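Local coordinates for protein 2,5-dihydroxypyridine 5,6-dioxygenase (Pseudomonas putida KT2440, PDB 7CN3) that catalyses the iron(II)-dependent cleavage by O2 of the 2,5-dihydroxypyridine ring between carbons 5 and 6, giving N-formylmaleamate in aerobic nicotinate degradation, at residues C[272-277]-C[289-294]. Numbering follows the deposited sequence.
Sequences PRAQWT and CMDARA. With G6C (5-oxidanyl-1H-pyridin-2-one), chain M.
Asp-291 reaches from the short helix 290-294 to the loop 272-277 and takes the backbone N-H of Gln-275. The bond from Gln-275 N to Asp-291 OD1 is 2.8 Å long and bent, with 142° at the hydrogen. OD1 accepts with its anti lone pair, turned away from OD2. The other oxygen, OD2, forms a salt bridge with Arg-131, so the carboxylate ties the loop and a second part of the chain to the helix. Asp-291 CG lies anti to its own carbonyl carbon (chi1 -85°), which carries the carboxylate to the loop backbone. Asp-291 CB rests 3.4 Å from Gln-275 O, and Asp-291 OD1 sits 3.2 Å from Ala-274 CA. An alanine in place of Asp-291 would probably leave the Gln-275 N-H without this acceptor and Arg-131 without this countercharge.

Ala-274 points its methyl at the helix. Ala-274 CB meets Ala-294 CB at 4.0 Å, a small apolar contact, and lies 3.8 Å from Asp-291 O. Met-132 touches both Ala-274 and Asp-291. Gln-275 points away from the helix and packs on Tyr-254 of the second subunit. The chain of Gln-275, bent at chi2, brings Gln-275 NE2 to Pro-272 O in a weak hydrogen bond of 3.0 Å.

Met-290 and Arg-293 of the same helix face the bound 5-oxidanyl-1H-pyridin-2-one. Met-290 CE lies 3.2 Å from the ligand OH. The guanidinium of Arg-293 has ligand CD2 over one face. Its NE forms a salt bridge with Asp-320, a predicted iron ligand, so Arg-293 is probably a second-shell residue. The contact thus packs a loop after strand 263-269 against the outer side of a short helix whose Met-290 and Arg-293 line the ligand pocket of this dioxygenase.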
ATOM      1  N   PRO C 272     -29.880  19.640  14.114  1.00 23.21           N
ATOM      2  CA  PRO C 272     -30.356  18.650  15.098  1.00 19.83           C
ATOM      3  C   PRO C 272     -29.767  17.270  14.890  1.00 28.47           C
ATOM      4  O   PRO C 272     -29.826  16.445  15.814  1.00 26.18           O
ATOM      5  CB  PRO C 272     -31.881  18.641  14.897  1.00 24.70           C
ATOM      6  CG  PRO C 272     -32.082  19.055  13.443  1.00 27.01           C
ATOM      7  CD  PRO C 272     -30.863  19.903  13.044  1.00 20.69           C
ATOM      8  N   ARG C 273     -29.187  16.998  13.718  1.00 27.54           N
ATOM      9  CA  ARG C 273     -28.465  15.748  13.511  1.00 22.66           C
ATOM     10  C   ARG C 273     -27.054  15.794  14.086  1.00 25.04           C
ATOM     11  O   ARG C 273     -26.415  14.743  14.228  1.00 23.50           O
ATOM     12  CB  ARG C 273     -28.435  15.402  12.016  1.00 19.71           C
ATOM     13  CG  ARG C 273     -29.826  15.058  11.454  1.00 27.84           C
ATOM     14  CD  ARG C 273     -29.784  14.724   9.959  1.00 33.29           C
ATOM     15  NE  ARG C 273     -29.477  15.904   9.153  1.00 26.33           N
ATOM     16  CZ  ARG C 273     -28.926  15.868   7.944  1.00 27.78           C
ATOM     17  NH1 ARG C 273     -28.607  14.698   7.389  1.00 19.54           N
ATOM     18  NH2 ARG C 273     -28.671  17.004   7.298  1.00 23.64           N
ATOM     19  N   ALA C 274     -26.549  16.977  14.413  1.00 26.62           N
ATOM     20  CA  ALA C 274     -25.363  17.073  15.245  1.00 18.78           C
ATOM     21  C   ALA C 274     -25.765  16.904  16.705  1.00 21.46           C
ATOM     22  O   ALA C 274     -26.906  17.166  17.088  1.00 25.72           O
ATOM     23  CB  ALA C 274     -24.662  18.415  15.034  1.00 24.57           C
ATOM     24  N   GLN C 275     -24.822  16.448  17.523  1.00 19.37           N
ATOM     25  CA  GLN C 275     -25.151  16.044  18.883  1.00 20.33           C
ATOM     26  C   GLN C 275     -24.046  16.477  19.840  1.00 20.36           C
ATOM     27  O   GLN C 275     -22.863  16.231  19.583  1.00 24.67           O
ATOM     28  CB  GLN C 275     -25.368  14.512  18.971  1.00 20.31           C
ATOM     29  CG  GLN C 275     -26.683  13.997  18.343  1.00 26.87           C
ATOM     30  CD  GLN C 275     -27.947  14.502  19.052  1.00 26.52           C
ATOM     31  OE1 GLN C 275     -28.107  14.335  20.259  1.00 25.09           O
ATOM     32  NE2 GLN C 275     -28.857  15.105  18.291  1.00 20.79           N
ATOM     33  N   TRP C 276     -24.451  17.095  20.948  1.00 20.36           N
ATOM     34  CA  TRP C 276     -23.509  17.517  21.980  1.00 24.02           C
ATOM     35  C   TRP C 276     -22.786  16.320  22.595  1.00 20.40           C
ATOM     36  O   TRP C 276     -21.628  16.450  23.000  1.00 20.72           O
ATOM     37  CB  TRP C 276     -24.254  18.345  23.050  1.00 23.77           C
ATOM     38  CG  TRP C 276     -23.553  18.480  24.379  1.00 25.09           C
ATOM     39  CD1 TRP C 276     -22.472  19.277  24.666  1.00 27.96           C
ATOM     40  CD2 TRP C 276     -23.871  17.782  25.600  1.00 23.08           C
ATOM     41  NE1 TRP C 276     -22.110  19.123  25.988  1.00 32.46           N
ATOM     42  CE2 TRP C 276     -22.943  18.203  26.575  1.00 28.18           C
ATOM     43  CE3 TRP C 276     -24.851  16.852  25.958  1.00 23.81           C
ATOM     44  CZ2 TRP C 276     -22.977  17.730  27.889  1.00 32.47           C
ATOM     45  CZ3 TRP C 276     -24.867  16.369  27.245  1.00 30.55           C
ATOM     46  CH2 TRP C 276     -23.939  16.811  28.201  1.00 32.54           C
ATOM     47  N   THR C 277     -23.415  15.139  22.619  1.00 20.64           N
ATOM     48  CA  THR C 277     -22.765  13.951  23.176  1.00 21.57           C
ATOM     49  C   THR C 277     -21.760  13.297  22.234  1.00 20.69           C
ATOM     50  O   THR C 277     -20.990  12.454  22.692  1.00 20.15           O
ATOM     51  CB  THR C 277     -23.794  12.877  23.568  1.00 22.36           C
ATOM     52  OG1 THR C 277     -24.692  12.637  22.472  1.00 24.29           O
ATOM     53  CG2 THR C 277     -24.575  13.299  24.801  1.00 23.03           C
ATOM     54  N   CYS C 289     -14.417  17.673  15.165  1.00 27.69           N
ATOM     55  CA  CYS C 289     -15.648  17.631  15.957  1.00 19.19           C
ATOM     56  C   CYS C 289     -16.625  18.750  15.552  1.00 20.10           C
ATOM     57  O   CYS C 289     -16.895  19.700  16.304  1.00 20.69           O
ATOM     58  CB  CYS C 289     -15.339  17.719  17.456  1.00 19.60           C
ATOM     59  SG  CYS C 289     -16.797  17.344  18.409  1.00 30.05           S
ATOM     60  N   MET C 290     -17.177  18.608  14.340  1.00 21.04           N
ATOM     61  CA  MET C 290     -18.196  19.562  13.878  1.00 20.64           C
ATOM     62  C   MET C 290     -19.528  19.411  14.628  1.00 25.96           C
ATOM     63  O   MET C 290     -20.321  20.361  14.655  1.00 25.35           O
ATOM     64  CB  MET C 290     -18.401  19.430  12.366  1.00 18.35           C
ATOM     65  CG  MET C 290     -17.229  19.987  11.593  1.00 18.48           C
ATOM     66  SD  MET C 290     -16.968  21.750  11.939  1.00 21.58           S
ATOM     67  CE  MET C 290     -18.592  22.396  11.625  1.00 19.22           C
ATOM     68  N   ASP C 291     -19.775  18.256  15.262  1.00 20.39           N
ATOM     69  CA  ASP C 291     -20.963  18.095  16.101  1.00 17.16           C
ATOM     70  C   ASP C 291     -21.008  19.161  17.183  1.00 20.82           C
ATOM     71  O   ASP C 291     -22.047  19.789  17.425  1.00 27.31           O
ATOM     72  CB  ASP C 291     -20.952  16.726  16.784  1.00 18.10           C
ATOM     73  CG  ASP C 291     -21.516  15.628  15.926  1.00 22.40           C
ATOM     74  OD1 ASP C 291     -22.745  15.408  15.968  1.00 25.27           O
ATOM     75  OD2 ASP C 291     -20.705  14.949  15.260  1.00 24.43           O
ATOM     76  N   ALA C 292     -19.882  19.342  17.876  1.00 18.75           N
ATOM     77  CA  ALA C 292     -19.800  20.333  18.938  1.00 18.90           C
ATOM     78  C   ALA C 292     -20.088  21.734  18.416  1.00 18.68           C
ATOM     79  O   ALA C 292     -20.716  22.536  19.110  1.00 19.71           O
ATOM     80  CB  ALA C 292     -18.422  20.271  19.592  1.00 18.51           C
ATOM     81  N   ARG C 293     -19.651  22.048  17.192  1.00 19.50           N
ATOM     82  CA  ARG C 293     -19.891  23.383  16.644  1.00 19.41           C
ATOM     83  C   ARG C 293     -21.342  23.594  16.218  1.00 25.15           C
ATOM     84  O   ARG C 293     -21.865  24.712  16.318  1.00 28.91           O
ATOM     85  CB  ARG C 293     -18.969  23.639  15.453  1.00 19.08           C
ATOM     86  CG  ARG C 293     -17.559  23.944  15.861  1.00 19.11           C
ATOM     87  CD  ARG C 293     -16.672  24.238  14.664  1.00 18.84           C
ATOM     88  NE  ARG C 293     -15.300  24.437  15.134  1.00 19.16           N
ATOM     89  CZ  ARG C 293     -14.423  23.453  15.309  1.00 18.89           C
ATOM     90  NH1 ARG C 293     -14.756  22.203  15.028  1.00 18.68           N
ATOM     91  NH2 ARG C 293     -13.216  23.722  15.752  1.00 18.64           N
ATOM     92  N   ALA C 294     -22.004  22.563  15.718  1.00 23.26           N
ATOM     93  CA  ALA C 294     -23.247  22.780  14.996  1.00 19.44           C
ATOM     94  C   ALA C 294     -24.505  22.459  15.795  1.00 18.77           C
ATOM     95  O   ALA C 294     -25.588  22.800  15.335  1.00 23.94           O
ATOM     96  CB  ALA C 294     -23.262  21.948  13.701  1.00 17.76           C
TER
HETATM   97  OB  G6C M 502     -13.858  27.642  12.874  1.00 48.26           O
HETATM   98  CG  G6C M 502     -14.665  26.846  12.118  1.00 46.80           C
HETATM   99  CD1 G6C M 502     -15.864  27.386  11.663  1.00 47.67           C
HETATM  100  CD2 G6C M 502     -14.298  25.536  11.827  1.00 43.83           C
HETATM  101  NE1 G6C M 502     -16.673  26.633  10.920  1.00 46.30           N
HETATM  102  CE2 G6C M 502     -15.162  24.773  11.059  1.00 37.48           C
HETATM  103  CZ  G6C M 502     -16.349  25.356  10.612  1.00 32.65           C
HETATM  104  OH  G6C M 502     -17.213  24.644   9.838  1.00 29.06           O